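PDB 6XXW: beta-glucuronidase from Dictyoglomus thermophilum, which probably hydrolyses beta-D-glucuronides, releasing glucuronic acid, as a member of glycoside hydrolase family 2. Local coordinates for residues Val141-Thr146 against Phe176-Gly181; Thr190-Tyr195 against Asn272-Arg277; Ile464-Tyr469 against Arg488-Trp493; Asp325-Lys330 against Asp353-Ala358. One frame throughout, in Å; residues are numbered along the deposited sequence.

Interaction 1: residues Val141-Thr146 against Phe176-Gly181; sequences VDNTLT and FFNYSG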
# COMPACT_ATOMS: atom_id res chain seq x y z
N VAL A 141 -34.99 -13.02 7.56
CA VAL A 141 -33.71 -13.47 8.11
C VAL A 141 -33.41 -12.61 9.32
O VAL A 141 -33.51 -11.38 9.25
CB VAL A 141 -32.57 -13.37 7.08
CG1 VAL A 141 -31.27 -13.87 7.69
CG2 VAL A 141 -32.91 -14.14 5.78
N ASP A 142 -33.03 -13.24 10.43
CA ASP A 142 -32.72 -12.56 11.68
C ASP A 142 -31.28 -12.90 12.04
O ASP A 142 -30.93 -14.08 12.11
CB ASP A 142 -33.69 -13.01 12.78
CG ASP A 142 -33.63 -12.14 14.05
OD1 ASP A 142 -32.62 -11.47 14.30
OD2 ASP A 142 -34.61 -12.15 14.81
N ASN A 143 -30.44 -11.88 12.22
CA ASN A 143 -29.03 -12.10 12.54
C ASN A 143 -28.74 -11.94 14.02
O ASN A 143 -27.57 -11.93 14.42
CB ASN A 143 -28.13 -11.15 11.72
CG ASN A 143 -28.38 -9.70 12.04
OD1 ASN A 143 -29.31 -9.37 12.76
ND2 ASN A 143 -27.52 -8.81 11.51
N THR A 144 -29.78 -11.84 14.86
CA THR A 144 -29.60 -11.70 16.30
C THR A 144 -29.07 -13.01 16.87
O THR A 144 -29.74 -14.05 16.78
CB THR A 144 -30.93 -11.34 16.95
OG1 THR A 144 -31.47 -10.19 16.28
CG2 THR A 144 -30.73 -11.02 18.43
N LEU A 145 -27.89 -12.98 17.47
CA LEU A 145 -27.34 -14.19 18.08
C LEU A 145 -27.89 -14.39 19.49
O LEU A 145 -28.29 -13.44 20.17
CB LEU A 145 -25.82 -14.11 18.12
CG LEU A 145 -25.12 -13.98 16.76
CD1 LEU A 145 -23.70 -13.45 16.93
CD2 LEU A 145 -25.13 -15.32 16.05
N THR A 146 -27.92 -15.66 19.92
CA THR A 146 -28.26 -16.04 21.28
C THR A 146 -27.28 -17.11 21.75
O THR A 146 -26.48 -17.63 20.97
CB THR A 146 -29.69 -16.59 21.39
OG1 THR A 146 -29.73 -17.90 20.82
CG2 THR A 146 -30.69 -15.68 20.69
N PHE A 176 -14.79 -13.74 13.25
CA PHE A 176 -15.15 -13.43 11.87
C PHE A 176 -16.42 -12.61 11.94
O PHE A 176 -17.20 -12.74 12.88
CB PHE A 176 -15.33 -14.68 10.99
CG PHE A 176 -16.27 -15.74 11.55
CD1 PHE A 176 -15.80 -16.69 12.45
CD2 PHE A 176 -17.60 -15.81 11.14
CE1 PHE A 176 -16.64 -17.67 12.95
CE2 PHE A 176 -18.46 -16.80 11.64
CZ PHE A 176 -17.97 -17.73 12.55
N PHE A 177 -16.62 -11.74 10.95
CA PHE A 177 -17.71 -10.78 11.02
C PHE A 177 -19.06 -11.48 10.93
O PHE A 177 -19.23 -12.42 10.15
CB PHE A 177 -17.60 -9.74 9.90
CG PHE A 177 -18.64 -8.65 9.99
CD1 PHE A 177 -18.70 -7.82 11.10
CD2 PHE A 177 -19.56 -8.47 8.97
CE1 PHE A 177 -19.65 -6.81 11.19
CE2 PHE A 177 -20.51 -7.47 9.05
CZ PHE A 177 -20.57 -6.65 10.17
N ASN A 178 -20.04 -10.98 11.69
CA ASN A 178 -21.39 -11.54 11.71
C ASN A 178 -22.18 -11.09 10.48
O ASN A 178 -23.23 -10.44 10.57
CB ASN A 178 -22.10 -11.15 13.00
CG ASN A 178 -23.43 -11.87 13.19
OD1 ASN A 178 -23.56 -13.08 12.94
ND2 ASN A 178 -24.44 -11.12 13.64
N TYR A 179 -21.65 -11.42 9.30
CA TYR A 179 -22.37 -11.17 8.05
C TYR A 179 -23.72 -11.87 8.06
O TYR A 179 -23.86 -12.99 8.57
CB TYR A 179 -21.56 -11.68 6.85
CG TYR A 179 -20.50 -10.75 6.30
CD1 TYR A 179 -20.82 -9.49 5.80
CD2 TYR A 179 -19.16 -11.16 6.26
CE1 TYR A 179 -19.82 -8.64 5.29
CE2 TYR A 179 -18.16 -10.33 5.75
CZ TYR A 179 -18.50 -9.08 5.27
OH TYR A 179 -17.50 -8.29 4.76
N SER A 180 -24.72 -11.23 7.46
CA SER A 180 -26.06 -11.78 7.42
C SER A 180 -26.69 -11.58 6.05
O SER A 180 -26.25 -10.76 5.24
CB SER A 180 -26.97 -11.16 8.49
OG SER A 180 -28.25 -11.81 8.47
N GLY A 181 -27.75 -12.34 5.81
CA GLY A 181 -28.45 -12.34 4.54
C GLY A 181 -28.65 -13.75 4.04
O GLY A 181 -28.44 -14.73 4.77
O HOH W 1 -25.10 -8.55 10.10
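Asn-178 reaches across to the backbone of Asn-143: its ND2 gives a weak but fairly straight hydrogen bond (3.3 Å, 164°) to the carbonyl O of Asn-143. With CG anti to the backbone N (chi1 -171°), the amide of Asn-178 extends toward the facing segment, where CD1 of Leu-145 lies 4.0 Å from its OD1. Further along, Ser-180 OG sits 3.3 Å from CB of Asn-143 and also meets CG1 of Val-141. A second polar link runs through a water, which accepts from Asn-143 ND2 at 2.8 Å and donates to Asn-178 O at 2.7 Å. Around this first shell, His-100 binds OD1 of Asn-178, Ala-99 O binds the serine hydroxyl, and Gly-72 N and Tyr-70 O hold the two ends of the Asn-143 amide. Asp-142 OD1 accepts from Thr-144 N, making an Asx turn, and also from Thr-144 OG1; Asn-178 centres an inverse gamma turn. A leucine in place of this asparagine would probably leave the Asn-143 carbonyl and His-100 without their amide partner. The end of strand 134-142 and the loop before strand 181-183 thus share a single weak direct bond, and the orientation of their buried amides is fixed largely by His-100, Gly-72, Tyr-70 and the water.

Interaction 2: residues Thr190-Tyr195 against Asn272-Arg277; sequences TTPKVY and NFDIYR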
# COMPACT_ATOMS: atom_id res chain seq x y z
N THR A 190 -38.61 -29.54 -8.88
CA THR A 190 -39.69 -30.51 -8.94
C THR A 190 -39.15 -31.93 -8.80
O THR A 190 -38.00 -32.21 -9.18
CB THR A 190 -40.46 -30.42 -10.26
OG1 THR A 190 -39.57 -30.69 -11.35
CG2 THR A 190 -41.07 -29.04 -10.44
N THR A 191 -39.99 -32.82 -8.30
CA THR A 191 -39.77 -34.26 -8.36
C THR A 191 -41.12 -34.91 -8.67
O THR A 191 -42.17 -34.29 -8.48
CB THR A 191 -39.22 -34.84 -7.04
OG1 THR A 191 -40.31 -35.03 -6.12
CG2 THR A 191 -38.15 -33.92 -6.39
N PRO A 192 -41.11 -36.16 -9.12
CA PRO A 192 -42.37 -36.91 -9.15
C PRO A 192 -42.90 -37.12 -7.74
O PRO A 192 -42.19 -36.96 -6.75
CB PRO A 192 -41.98 -38.24 -9.80
CG PRO A 192 -40.64 -38.02 -10.40
CD PRO A 192 -39.98 -36.96 -9.61
N LYS A 193 -44.18 -37.49 -7.66
CA LYS A 193 -44.83 -37.63 -6.36
C LYS A 193 -44.21 -38.75 -5.53
O LYS A 193 -44.19 -38.67 -4.30
CB LYS A 193 -46.33 -37.86 -6.54
CG LYS A 193 -47.02 -36.72 -7.29
CD LYS A 193 -47.43 -35.63 -6.32
CE LYS A 193 -48.48 -34.70 -6.91
NZ LYS A 193 -49.87 -34.97 -6.43
N VAL A 194 -43.71 -39.79 -6.19
CA VAL A 194 -42.89 -40.82 -5.56
C VAL A 194 -41.50 -40.69 -6.15
O VAL A 194 -41.33 -40.76 -7.38
CB VAL A 194 -43.48 -42.23 -5.79
CG1 VAL A 194 -42.63 -43.30 -5.11
CG2 VAL A 194 -44.92 -42.28 -5.31
N TYR A 195 -40.50 -40.50 -5.30
CA TYR A 195 -39.23 -39.94 -5.76
C TYR A 195 -38.10 -40.41 -4.85
O TYR A 195 -38.33 -40.90 -3.74
CB TYR A 195 -39.28 -38.41 -5.79
CG TYR A 195 -39.41 -37.76 -4.42
CD1 TYR A 195 -40.60 -37.82 -3.70
CD2 TYR A 195 -38.35 -37.06 -3.85
CE1 TYR A 195 -40.72 -37.24 -2.45
CE2 TYR A 195 -38.46 -36.46 -2.60
CZ TYR A 195 -39.66 -36.56 -1.92
OH TYR A 195 -39.78 -35.97 -0.69
N ASN A 272 -44.77 -43.69 -11.38
CA ASN A 272 -43.70 -42.75 -11.09
C ASN A 272 -42.37 -43.25 -11.63
O ASN A 272 -42.08 -44.45 -11.59
CB ASN A 272 -43.59 -42.48 -9.59
CG ASN A 272 -44.80 -41.77 -9.04
OD1 ASN A 272 -44.84 -40.54 -8.97
ND2 ASN A 272 -45.82 -42.55 -8.68
N PHE A 273 -41.58 -42.30 -12.11
CA PHE A 273 -40.28 -42.53 -12.73
C PHE A 273 -39.39 -41.40 -12.26
O PHE A 273 -39.78 -40.23 -12.36
CB PHE A 273 -40.44 -42.55 -14.25
CG PHE A 273 -39.15 -42.58 -15.03
CD1 PHE A 273 -38.24 -43.60 -14.84
CD2 PHE A 273 -38.90 -41.63 -16.00
CE1 PHE A 273 -37.06 -43.63 -15.57
CE2 PHE A 273 -37.73 -41.65 -16.74
CZ PHE A 273 -36.81 -42.66 -16.53
N ASP A 274 -38.22 -41.72 -11.71
CA ASP A 274 -37.35 -40.69 -11.15
C ASP A 274 -35.89 -41.08 -11.35
O ASP A 274 -35.53 -42.25 -11.16
CB ASP A 274 -37.66 -40.46 -9.66
CG ASP A 274 -37.01 -39.18 -9.09
OD1 ASP A 274 -36.79 -38.20 -9.85
OD2 ASP A 274 -36.75 -39.16 -7.86
N ILE A 275 -35.06 -40.12 -11.72
CA ILE A 275 -33.63 -40.36 -11.90
C ILE A 275 -32.84 -39.31 -11.12
O ILE A 275 -33.12 -38.11 -11.23
CB ILE A 275 -33.23 -40.34 -13.39
CG1 ILE A 275 -33.97 -41.44 -14.16
CG2 ILE A 275 -31.72 -40.50 -13.53
CD1 ILE A 275 -33.67 -41.45 -15.63
N TYR A 276 -31.87 -39.76 -10.35
CA TYR A 276 -30.92 -38.87 -9.68
C TYR A 276 -29.52 -39.42 -9.90
O TYR A 276 -29.31 -40.63 -9.81
CB TYR A 276 -31.22 -38.75 -8.17
CG TYR A 276 -30.48 -37.60 -7.48
CD1 TYR A 276 -31.04 -36.34 -7.40
CD2 TYR A 276 -29.23 -37.80 -6.90
CE1 TYR A 276 -30.37 -35.29 -6.75
CE2 TYR A 276 -28.55 -36.77 -6.26
CZ TYR A 276 -29.13 -35.51 -6.19
OH TYR A 276 -28.47 -34.48 -5.57
N ARG A 277 -28.58 -38.51 -10.17
CA ARG A 277 -27.20 -38.89 -10.44
C ARG A 277 -26.26 -38.11 -9.54
O ARG A 277 -26.51 -36.94 -9.22
CB ARG A 277 -26.81 -38.61 -11.92
CG ARG A 277 -27.65 -39.34 -12.93
CD ARG A 277 -27.16 -39.09 -14.35
NE ARG A 277 -27.91 -39.90 -15.30
CZ ARG A 277 -29.05 -39.53 -15.86
NH1 ARG A 277 -29.57 -38.34 -15.59
NH2 ARG A 277 -29.65 -40.35 -16.71
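Pro-192 lays its ring against the start of strand 273-280, with CG 3.1 Å from the carbonyl O of Phe-273 and CD 3.4 Å from OD1 of Asp-274. The pyrrolidine and the aspartate side chain meet at about a right angle, and the carbonyl O of Pro-192 accepts from Thr-191 OG1 at 2.8 Å. Lys-193 passes beside the Asn-272 amide, its backbone N 3.4 Å from Asn-272 OD1, and its long side chain leads away. These residues lead from strand 185-191 of the sugar-binding domain into the next domain, the small antiparallel beta domain of family 2, and pack on the start of its strand 273-280. Val-194 N then binds Asn-272 OD1 at 3.1 Å, coming from above the amide plane, 74° out of it, while Val-194 CG2 packs 3.5 Å from Asn-272 ND2. The Asn-272 CG, anti to its carbonyl carbon (chi1 -66°), turns the amide so that its flat side meets Val-194 N. Tyr-195 follows with CB 3.4 Å from OD2 of Asp-274, a carboxylate that also takes the backbone N of Ile-196 and a salt bridge from Arg-30 on OD2, with Thr-29 OG1 on OD1.

Interaction 3: residues Ile464-Tyr469 against Arg488-Trp493; sequences ICVNRY and RDLREW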
# COMPACT_ATOMS: atom_id res chain seq x y z
N ILE A 464 -5.82 -35.18 17.03
CA ILE A 464 -5.67 -33.92 17.76
C ILE A 464 -5.38 -32.80 16.78
O ILE A 464 -4.47 -32.90 15.96
CB ILE A 464 -4.55 -34.02 18.81
CG1 ILE A 464 -4.82 -35.18 19.78
CG2 ILE A 464 -4.37 -32.68 19.54
CD1 ILE A 464 -5.57 -34.81 21.02
N CYS A 465 -6.13 -31.71 16.90
CA CYS A 465 -5.89 -30.49 16.13
C CYS A 465 -5.60 -29.36 17.12
O CYS A 465 -6.45 -29.02 17.94
CB CYS A 465 -7.09 -30.15 15.24
SG CYS A 465 -7.34 -31.21 13.80
N VAL A 466 -4.40 -28.78 17.05
CA VAL A 466 -4.00 -27.74 17.98
C VAL A 466 -3.64 -26.48 17.21
O VAL A 466 -2.92 -26.53 16.20
CB VAL A 466 -2.83 -28.19 18.88
CG1 VAL A 466 -1.59 -28.51 18.08
CG2 VAL A 466 -2.54 -27.13 19.93
N ASN A 467 -4.17 -25.35 17.68
CA ASN A 467 -3.86 -24.02 17.17
C ASN A 467 -2.79 -23.40 18.04
O ASN A 467 -2.96 -23.32 19.26
CB ASN A 467 -5.11 -23.12 17.20
CG ASN A 467 -6.25 -23.63 16.32
OD1 ASN A 467 -6.08 -24.58 15.55
ND2 ASN A 467 -7.41 -22.98 16.42
N ARG A 468 -1.69 -22.94 17.44
CA ARG A 468 -0.61 -22.34 18.23
C ARG A 468 -0.08 -21.09 17.53
O ARG A 468 0.12 -21.08 16.31
CB ARG A 468 0.53 -23.34 18.47
CG ARG A 468 0.18 -24.44 19.52
CD ARG A 468 -0.13 -23.80 20.87
NE ARG A 468 -0.50 -24.76 21.92
CZ ARG A 468 -1.71 -24.85 22.46
NH1 ARG A 468 -2.69 -24.06 22.03
NH2 ARG A 468 -1.95 -25.72 23.44
N TYR A 469 0.16 -20.05 18.33
CA TYR A 469 0.50 -18.70 17.86
C TYR A 469 1.69 -18.14 18.63
O TYR A 469 1.75 -16.94 18.92
CB TYR A 469 -0.71 -17.78 17.96
CG TYR A 469 -1.76 -18.08 16.89
CD1 TYR A 469 -1.61 -17.60 15.59
CD2 TYR A 469 -2.87 -18.87 17.18
CE1 TYR A 469 -2.55 -17.87 14.60
CE2 TYR A 469 -3.82 -19.16 16.20
CZ TYR A 469 -3.65 -18.67 14.91
OH TYR A 469 -4.58 -18.94 13.93
N ARG A 488 8.22 -28.51 22.72
CA ARG A 488 7.78 -28.97 24.04
C ARG A 488 6.28 -29.19 24.09
O ARG A 488 5.80 -30.18 24.66
CB ARG A 488 8.20 -27.96 25.11
CG ARG A 488 9.68 -27.97 25.44
CD ARG A 488 10.14 -26.64 26.05
NE ARG A 488 9.66 -26.46 27.41
CZ ARG A 488 10.27 -26.95 28.48
NH1 ARG A 488 11.39 -27.65 28.34
NH2 ARG A 488 9.77 -26.74 29.69
N ASP A 489 5.51 -28.26 23.52
CA ASP A 489 4.05 -28.37 23.56
C ASP A 489 3.57 -29.60 22.81
O ASP A 489 2.83 -30.42 23.35
CB ASP A 489 3.42 -27.10 23.00
CG ASP A 489 1.92 -27.05 23.24
OD1 ASP A 489 1.48 -27.46 24.33
OD2 ASP A 489 1.18 -26.59 22.35
N LEU A 490 4.01 -29.75 21.55
CA LEU A 490 3.51 -30.84 20.73
C LEU A 490 3.93 -32.20 21.28
O LEU A 490 3.16 -33.17 21.15
CB LEU A 490 3.98 -30.68 19.28
CG LEU A 490 3.37 -29.47 18.57
CD1 LEU A 490 3.92 -29.33 17.17
CD2 LEU A 490 1.85 -29.56 18.57
N ARG A 491 5.12 -32.31 21.87
CA ARG A 491 5.50 -33.56 22.52
C ARG A 491 4.60 -33.87 23.70
O ARG A 491 4.32 -35.05 23.99
CB ARG A 491 6.96 -33.52 22.97
CG ARG A 491 7.96 -33.51 21.81
CD ARG A 491 9.39 -33.77 22.31
NE ARG A 491 10.34 -33.80 21.20
CZ ARG A 491 10.55 -34.86 20.42
NH1 ARG A 491 9.89 -35.99 20.64
NH2 ARG A 491 11.43 -34.80 19.44
N GLU A 492 4.12 -32.84 24.40
CA GLU A 492 3.21 -33.11 25.51
C GLU A 492 1.84 -33.55 25.00
O GLU A 492 1.19 -34.40 25.63
CB GLU A 492 3.07 -31.88 26.41
CG GLU A 492 2.43 -32.24 27.76
CD GLU A 492 1.98 -31.02 28.54
OE1 GLU A 492 1.98 -29.92 27.96
OE2 GLU A 492 1.63 -31.17 29.74
N TRP A 493 1.36 -32.98 23.89
CA TRP A 493 0.11 -33.50 23.32
C TRP A 493 0.23 -34.98 22.99
O TRP A 493 -0.69 -35.77 23.26
CB TRP A 493 -0.29 -32.72 22.07
CG TRP A 493 -0.88 -31.37 22.34
CD1 TRP A 493 -0.20 -30.18 22.35
CD2 TRP A 493 -2.25 -31.06 22.64
NE1 TRP A 493 -1.07 -29.15 22.62
CE2 TRP A 493 -2.33 -29.66 22.81
CE3 TRP A 493 -3.42 -31.82 22.77
CZ2 TRP A 493 -3.53 -29.00 23.11
CZ3 TRP A 493 -4.62 -31.16 23.07
CH2 TRP A 493 -4.66 -29.77 23.23
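Trp-493 projects its indole from helix 482-497 across the side chains of Ile-464, Val-466 and Arg-468 on the facing segment. Ile-464 fits against the benzene part of the indole, its CG2 lying 3.5 Å from Trp-493 CE3. Val-466 places its CB over one face of the ring, offset toward the rim. In the modelled conformer, one of two for this valine, Val-466 CG2 comes 3.8 Å from Trp-493 CZ2, and CG1 nestles 3.6 Å from CD2 of Leu-490. Arg-468 brings NH2 to the edge of the indole, and its own guanidinium has Asp-489 at its edge. Arg-468 NE makes a salt bridge to Asp-489 OD2, nearly straight at 162° and modelled at an unusually short 2.5 Å, so the exact length is doubtful; the two flat groups are only 23° apart. Asp-489 CG is anti to the backbone N (chi1 -170°), which carries the carboxylate toward the arginine; the same OD2 also takes a weak bond from Trp-493 NE1. The Arg-468 terminal nitrogens go on to Thr-450 O and Asn-449 O. The contact belongs to the beta-alpha-beta unit 463-467, 482-497, 501-505 of the TIM barrel, the helix running antiparallel to the strand, with Leu-490 touching Leu-538 of helix 524-538.

Interaction 4: residues Asp325-Lys330 against Asp353-Ala358; sequences DFNLLK and DQYGIA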
# COMPACT_ATOMS: atom_id res chain seq x y z
N ASP A 325 -10.25 -20.21 -6.02
CA ASP A 325 -9.62 -20.69 -4.79
C ASP A 325 -9.05 -22.09 -4.99
O ASP A 325 -7.95 -22.39 -4.51
CB ASP A 325 -10.64 -20.69 -3.65
CG ASP A 325 -10.87 -19.29 -3.03
OD1 ASP A 325 -10.24 -18.30 -3.48
OD2 ASP A 325 -11.69 -19.19 -2.09
N PHE A 326 -9.78 -22.96 -5.70
CA PHE A 326 -9.26 -24.30 -5.92
C PHE A 326 -8.06 -24.30 -6.86
O PHE A 326 -7.13 -25.10 -6.69
CB PHE A 326 -10.37 -25.22 -6.44
CG PHE A 326 -11.25 -25.74 -5.34
CD1 PHE A 326 -10.86 -26.82 -4.58
CD2 PHE A 326 -12.44 -25.09 -5.02
CE1 PHE A 326 -11.64 -27.28 -3.54
CE2 PHE A 326 -13.22 -25.54 -3.97
CZ PHE A 326 -12.83 -26.64 -3.24
N ASN A 327 -8.05 -23.42 -7.86
CA ASN A 327 -6.86 -23.33 -8.72
C ASN A 327 -5.66 -22.84 -7.92
O ASN A 327 -4.52 -23.28 -8.15
CB ASN A 327 -7.15 -22.42 -9.91
CG ASN A 327 -8.13 -23.04 -10.86
OD1 ASN A 327 -8.26 -24.27 -10.91
ND2 ASN A 327 -8.87 -22.22 -11.59
N LEU A 328 -5.89 -21.94 -6.97
CA LEU A 328 -4.80 -21.50 -6.10
C LEU A 328 -4.34 -22.62 -5.17
O LEU A 328 -3.13 -22.77 -4.93
CB LEU A 328 -5.24 -20.28 -5.28
CG LEU A 328 -5.34 -18.94 -6.03
CD1 LEU A 328 -6.07 -17.88 -5.16
CD2 LEU A 328 -3.97 -18.46 -6.46
N LEU A 329 -5.28 -23.41 -4.65
CA LEU A 329 -4.90 -24.56 -3.82
C LEU A 329 -3.99 -25.51 -4.59
O LEU A 329 -2.98 -25.99 -4.06
CB LEU A 329 -6.16 -25.29 -3.33
CG LEU A 329 -6.97 -24.64 -2.20
CD1 LEU A 329 -8.18 -25.55 -1.81
CD2 LEU A 329 -6.10 -24.36 -0.99
N LYS A 330 -4.35 -25.82 -5.84
CA LYS A 330 -3.51 -26.69 -6.65
C LYS A 330 -2.19 -26.02 -6.99
O LYS A 330 -1.13 -26.67 -6.95
CB LYS A 330 -4.26 -27.12 -7.92
CG LYS A 330 -5.34 -28.18 -7.67
CD LYS A 330 -4.75 -29.53 -7.23
CE LYS A 330 -4.40 -30.41 -8.42
NZ LYS A 330 -3.86 -31.76 -8.03
N ASP A 353 -14.39 -32.47 -4.41
CA ASP A 353 -14.46 -33.80 -5.03
C ASP A 353 -13.76 -33.81 -6.39
O ASP A 353 -13.02 -34.74 -6.72
CB ASP A 353 -15.92 -34.25 -5.22
CG ASP A 353 -16.71 -34.42 -3.91
OD1 ASP A 353 -16.12 -34.52 -2.79
OD2 ASP A 353 -17.97 -34.49 -4.02
N GLN A 354 -14.02 -32.79 -7.22
CA GLN A 354 -13.43 -32.72 -8.56
C GLN A 354 -11.93 -32.48 -8.52
O GLN A 354 -11.19 -33.03 -9.35
CB GLN A 354 -14.11 -31.61 -9.37
CG GLN A 354 -15.60 -31.87 -9.64
CD GLN A 354 -15.79 -32.85 -10.76
OE1 GLN A 354 -14.96 -32.94 -11.66
NE2 GLN A 354 -16.90 -33.60 -10.72
N TYR A 355 -11.47 -31.64 -7.60
CA TYR A 355 -10.07 -31.25 -7.57
C TYR A 355 -9.21 -32.20 -6.74
O TYR A 355 -7.98 -32.14 -6.84
CB TYR A 355 -9.94 -29.83 -7.00
CG TYR A 355 -10.11 -28.71 -8.01
CD1 TYR A 355 -9.01 -28.12 -8.62
CD2 TYR A 355 -11.38 -28.21 -8.33
CE1 TYR A 355 -9.15 -27.09 -9.54
CE2 TYR A 355 -11.54 -27.17 -9.24
CZ TYR A 355 -10.41 -26.62 -9.85
OH TYR A 355 -10.54 -25.59 -10.76
N GLY A 356 -9.80 -33.05 -5.92
CA GLY A 356 -9.02 -33.93 -5.07
C GLY A 356 -8.38 -33.20 -3.91
O GLY A 356 -7.16 -33.27 -3.70
N ILE A 357 -9.20 -32.48 -3.15
CA ILE A 357 -8.77 -31.76 -1.96
C ILE A 357 -9.48 -32.38 -0.77
O ILE A 357 -10.71 -32.51 -0.78
CB ILE A 357 -9.08 -30.25 -2.06
CG1 ILE A 357 -8.35 -29.63 -3.26
CG2 ILE A 357 -8.76 -29.55 -0.72
CD1 ILE A 357 -6.83 -29.51 -3.11
N ALA A 358 -8.72 -32.80 0.23
CA ALA A 358 -9.29 -33.42 1.41
C ALA A 358 -9.83 -32.33 2.33
O ALA A 358 -9.16 -31.33 2.58
CB ALA A 358 -8.24 -34.27 2.14
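Tyr-355, at the end of helix 346-355, lays its ring against Phe-326 of helix 319-332, so that two neighbouring helices of the TIM barrel shell meet beside strand 336-338. The CB of Phe-326 lies over the middle of the tyrosine face in a CH-pi contact, 3.5 Å from the ring centroid and 6° off the normal. The two aromatic rings are near parallel, with planes at 25°, but slid apart so that they barely overlap. At the edge of the tyrosine ring, CG of Lys-330 comes 3.8 Å from Tyr-355 CD1. Ile-357, two residues beyond the helix end, meets the edge of the phenylalanine ring: Ile-357 CG1 lies 4.0 Å from Phe-326 CD1. Its other branch, Ile-357 CG2, is 4.2 Å from CD1 of Leu-329. Gly-356, with positive phi, turns the chain between the helix and Ile-357. Phe-337 of the strand touches Phe-326, Leu-329 and Ile-357. At its far end the tyrosine ring is tied by a hydrogen bond from Tyr-355 OH to Asn-327 OD1, while Asn-327 ND2 bonds to Ile-61 O of a neighbouring subunit. Cutting the tyrosine back to an alanine is likely to leave Asn-327 OD1 without this donor and to open a gap beside Phe-326 CB. The bond measures 2.6 Å from Tyr-355 OH to Asn-327 OD1, with the hydroxyl standing above the amide plane, 39° out of it.

Along the chain the four contacts follow one another without interleaving: interaction 1, then 2, 4 and 3. Interactions 1 and 2 both reach the antiparallel sheet of the sugar-binding domain, yet their centres are about 36 Å apart; interaction 1 stays within that domain, whereas interaction 2 ties the segment after its last strand to the following beta domain. Interactions 3 and 4 lie within the TIM barrel, about 27 Å apart between centres: interaction 3 packs a helix on a strand of the barrel, interaction 4 packs two helices together. None touches another, the closest pair being 2 and 4, whose nearest atoms are about 10 Å apart. The barrel thus has helix contacts of its own, while interaction 2 fixes the sugar-binding domain against the next.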